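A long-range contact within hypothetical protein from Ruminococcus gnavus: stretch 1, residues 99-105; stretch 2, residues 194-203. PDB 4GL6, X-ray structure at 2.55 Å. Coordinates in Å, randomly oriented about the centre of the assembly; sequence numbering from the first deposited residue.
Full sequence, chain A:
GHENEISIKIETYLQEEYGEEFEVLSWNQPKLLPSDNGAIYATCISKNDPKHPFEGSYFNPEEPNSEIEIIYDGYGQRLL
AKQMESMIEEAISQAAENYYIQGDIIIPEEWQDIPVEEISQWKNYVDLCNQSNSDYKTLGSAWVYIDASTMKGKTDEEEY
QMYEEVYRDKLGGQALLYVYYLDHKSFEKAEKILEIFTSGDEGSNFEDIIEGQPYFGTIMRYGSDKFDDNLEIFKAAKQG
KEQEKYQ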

# COMPACT_ATOMS: atom_id res chain seq x y z
N TYR A 99 14.92 1.88 -2.44
CA TYR A 99 13.69 2.40 -1.87
C TYR A 99 12.62 1.31 -1.83
O TYR A 99 12.75 0.28 -2.49
CB TYR A 99 13.15 3.58 -2.73
CG TYR A 99 13.07 3.23 -4.20
CD1 TYR A 99 11.98 2.53 -4.72
CD2 TYR A 99 14.10 3.56 -5.07
CE1 TYR A 99 11.91 2.18 -6.07
CE2 TYR A 99 14.04 3.22 -6.42
CZ TYR A 99 12.94 2.53 -6.92
OH TYR A 99 12.89 2.20 -8.24
N TYR A 100 11.56 1.58 -1.08
CA TYR A 100 10.41 0.69 -1.03
C TYR A 100 9.18 1.59 -1.08
O TYR A 100 9.02 2.48 -0.22
CB TYR A 100 10.42 -0.16 0.23
CG TYR A 100 9.38 -1.26 0.20
CD1 TYR A 100 8.04 -0.99 0.55
CD2 TYR A 100 9.71 -2.56 -0.18
CE1 TYR A 100 7.07 -2.00 0.52
CE2 TYR A 100 8.75 -3.57 -0.20
CZ TYR A 100 7.43 -3.28 0.15
OH TYR A 100 6.48 -4.26 0.12
N ILE A 101 8.32 1.36 -2.08
CA ILE A 101 7.10 2.13 -2.25
C ILE A 101 5.95 1.23 -1.86
O ILE A 101 5.70 0.21 -2.50
CB ILE A 101 6.93 2.59 -3.71
CG1 ILE A 101 8.16 3.40 -4.17
CG2 ILE A 101 5.64 3.39 -3.86
CD1 ILE A 101 8.20 3.68 -5.66
N GLN A 102 5.24 1.61 -0.80
CA GLN A 102 4.10 0.84 -0.28
C GLN A 102 2.77 1.57 -0.53
O GLN A 102 2.50 2.62 0.06
CB GLN A 102 4.28 0.61 1.21
CG GLN A 102 3.31 -0.39 1.81
CD GLN A 102 3.34 -0.34 3.31
OE1 GLN A 102 2.90 0.64 3.91
NE2 GLN A 102 3.81 -1.40 3.91
N GLY A 103 1.94 1.01 -1.41
CA GLY A 103 0.63 1.57 -1.71
C GLY A 103 -0.37 1.11 -0.67
O GLY A 103 -0.37 -0.07 -0.33
N ASP A 104 -1.21 2.02 -0.20
CA ASP A 104 -2.22 1.77 0.84
C ASP A 104 -3.59 2.24 0.34
O ASP A 104 -4.02 3.36 0.61
CB ASP A 104 -1.78 2.50 2.13
CG ASP A 104 -2.73 2.27 3.32
OD1 ASP A 104 -3.53 1.31 3.36
OD2 ASP A 104 -2.63 3.09 4.24
N ILE A 105 -4.24 1.36 -0.42
CA ILE A 105 -5.55 1.58 -1.01
C ILE A 105 -6.52 0.61 -0.36
O ILE A 105 -6.27 -0.57 -0.36
CB ILE A 105 -5.52 1.36 -2.53
CG1 ILE A 105 -4.66 2.46 -3.19
CG2 ILE A 105 -6.93 1.39 -3.14
CD1 ILE A 105 -4.32 2.23 -4.64
N LEU A 194 8.97 -4.78 5.61
CA LEU A 194 8.02 -4.37 4.55
C LEU A 194 7.72 -5.47 3.53
O LEU A 194 6.63 -5.50 2.98
CB LEU A 194 8.50 -3.09 3.83
CG LEU A 194 8.52 -1.78 4.64
CD1 LEU A 194 9.49 -0.76 4.05
CD2 LEU A 194 7.13 -1.19 4.76
N GLU A 195 8.69 -6.34 3.27
CA GLU A 195 8.51 -7.46 2.34
C GLU A 195 7.50 -8.53 2.81
O GLU A 195 6.97 -9.26 1.96
CB GLU A 195 9.86 -8.15 2.03
CG GLU A 195 10.78 -7.35 1.11
CD GLU A 195 12.18 -7.95 0.96
OE1 GLU A 195 12.43 -9.11 1.38
OE2 GLU A 195 13.03 -7.25 0.37
N ILE A 196 7.25 -8.62 4.12
CA ILE A 196 6.37 -9.65 4.69
C ILE A 196 5.15 -9.17 5.50
O ILE A 196 4.45 -9.99 6.08
CB ILE A 196 7.21 -10.66 5.54
CG1 ILE A 196 7.77 -10.00 6.83
CG2 ILE A 196 8.31 -11.28 4.67
CD1 ILE A 196 8.24 -10.98 7.88
N PHE A 197 4.92 -7.86 5.56
CA PHE A 197 3.75 -7.30 6.27
C PHE A 197 3.11 -6.19 5.44
O PHE A 197 3.82 -5.48 4.74
CB PHE A 197 4.13 -6.75 7.65
CG PHE A 197 4.49 -7.80 8.65
CD1 PHE A 197 3.53 -8.69 9.12
CD2 PHE A 197 5.78 -7.87 9.17
CE1 PHE A 197 3.85 -9.67 10.05
CE2 PHE A 197 6.11 -8.85 10.11
CZ PHE A 197 5.14 -9.75 10.54
N THR A 198 1.79 -6.03 5.57
CA THR A 198 1.03 -4.99 4.86
C THR A 198 1.05 -3.68 5.61
O THR A 198 1.41 -3.62 6.79
CB THR A 198 -0.42 -5.43 4.61
OG1 THR A 198 -0.98 -5.91 5.83
CG2 THR A 198 -0.46 -6.54 3.55
N SER A 199 0.64 -2.63 4.90
CA SER A 199 0.63 -1.25 5.40
C SER A 199 -0.08 -1.09 6.74
O SER A 199 -1.27 -1.44 6.86
CB SER A 199 -0.02 -0.31 4.39
OG SER A 199 0.16 1.03 4.75
N GLY A 200 0.66 -0.59 7.73
CA GLY A 200 0.17 -0.41 9.08
C GLY A 200 0.40 -1.62 9.99
O GLY A 200 0.47 -1.42 11.20
N ASP A 201 0.50 -2.84 9.44
CA ASP A 201 0.69 -4.07 10.22
C ASP A 201 2.18 -4.47 10.33
O ASP A 201 2.49 -5.64 10.61
CB ASP A 201 -0.15 -5.21 9.60
CG ASP A 201 -0.61 -6.30 10.62
OD1 ASP A 201 -0.15 -6.36 11.78
OD2 ASP A 201 -1.49 -7.11 10.25
N GLU A 202 3.09 -3.51 10.16
CA GLU A 202 4.54 -3.80 10.21
C GLU A 202 5.09 -4.22 11.57
O GLU A 202 6.09 -4.91 11.60
CB GLU A 202 5.38 -2.63 9.68
CG GLU A 202 5.11 -2.22 8.23
CD GLU A 202 4.02 -1.19 8.02
OE1 GLU A 202 3.32 -0.81 8.97
OE2 GLU A 202 3.85 -0.77 6.85
N GLY A 203 4.48 -3.77 12.66
CA GLY A 203 4.91 -4.13 14.03
C GLY A 203 5.67 -3.05 14.78
O GLY A 203 6.11 -2.08 14.17
O HOH W 1 4.24 1.90 5.77
O HOH W 2 4.34 -3.89 2.43

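Residues 99-104 form an extended strand, whereas the second stretch has almost no regular structure: it leaves Leu-194, which is still helical, and runs as loop to Gly-203, the N-cap position of another helix. No backbone hydrogen bond joins the two. Their CA atoms lie 7.9 Å apart at Tyr-100 and Leu-194 and 6.2 Å apart at Asp-104 and Ser-199, so side chains must fill the gap. The alternation of the strand decides which ones: Tyr-100, Gln-102 and Asp-104 point their CA-to-CB bonds toward the loop, while that of Ile-101 points away.

The loop is shaped by a type II beta turn from Thr-198 to Asp-201, closed by a hydrogen bond from Asp-201 N to Thr-198 O (2.9 Å). Gly-200 has phi/psi of 90/-26, where a CB would be jammed against the carbonyl oxygen of Ser-199; glycine suits this corner because it has none. Its amide also makes two weak hydrogen bonds to the carboxylate of Glu-202, from Gly-200 N to Glu-202 OE1 (2.9 Å) and to Glu-202 OE2 (3.3 Å), which tie that side chain back to the turn.

Gln-102 is the polar centre of the contact. Its amide can both donate and accept, and it does both here: Gln-102 NE2 donates to Glu-202 OE2 (3.0 Å, 159° at the hydrogen), and Gln-102 OE1 accepts from Ser-199 OG (2.9 Å). A carboxylate suits the first place as a pure acceptor, and a short hydroxyl side chain suits the second as a donor. Gln-102 OE1 and Glu-202 OE2 are themselves 3.4 Å apart, and as two acceptors they cannot bond directly. Water 1 bridges them, donating to Gln-102 OE1 (2.6 Å) and to Glu-202 OE2 (2.9 Å). Water 2 accepts from Gln-102 NE2 (2.9 Å) and donates to Leu-194 O (2.9 Å), linking the amide to the backbone carbonyl of Leu-194.

Beside this network lies an apolar contact. Leu-194 CB sits over one face of the Tyr-100 ring, 3.8 Å from the centroid of its six carbons and 10° off the normal, a well-centred CH-pi interaction. A flat aromatic ring offers the surface for it, and the aliphatic leucine extends the packing to Gln-102, with Leu-194 CD2 3.4 Å from Gln-102 NE2. At the other end of the strand, Asp-104 CG approaches Ser-199 OG at 3.5 Å, a close packing contact, while Asp-104 OD2 is hydrogen-bonded elsewhere in the structure.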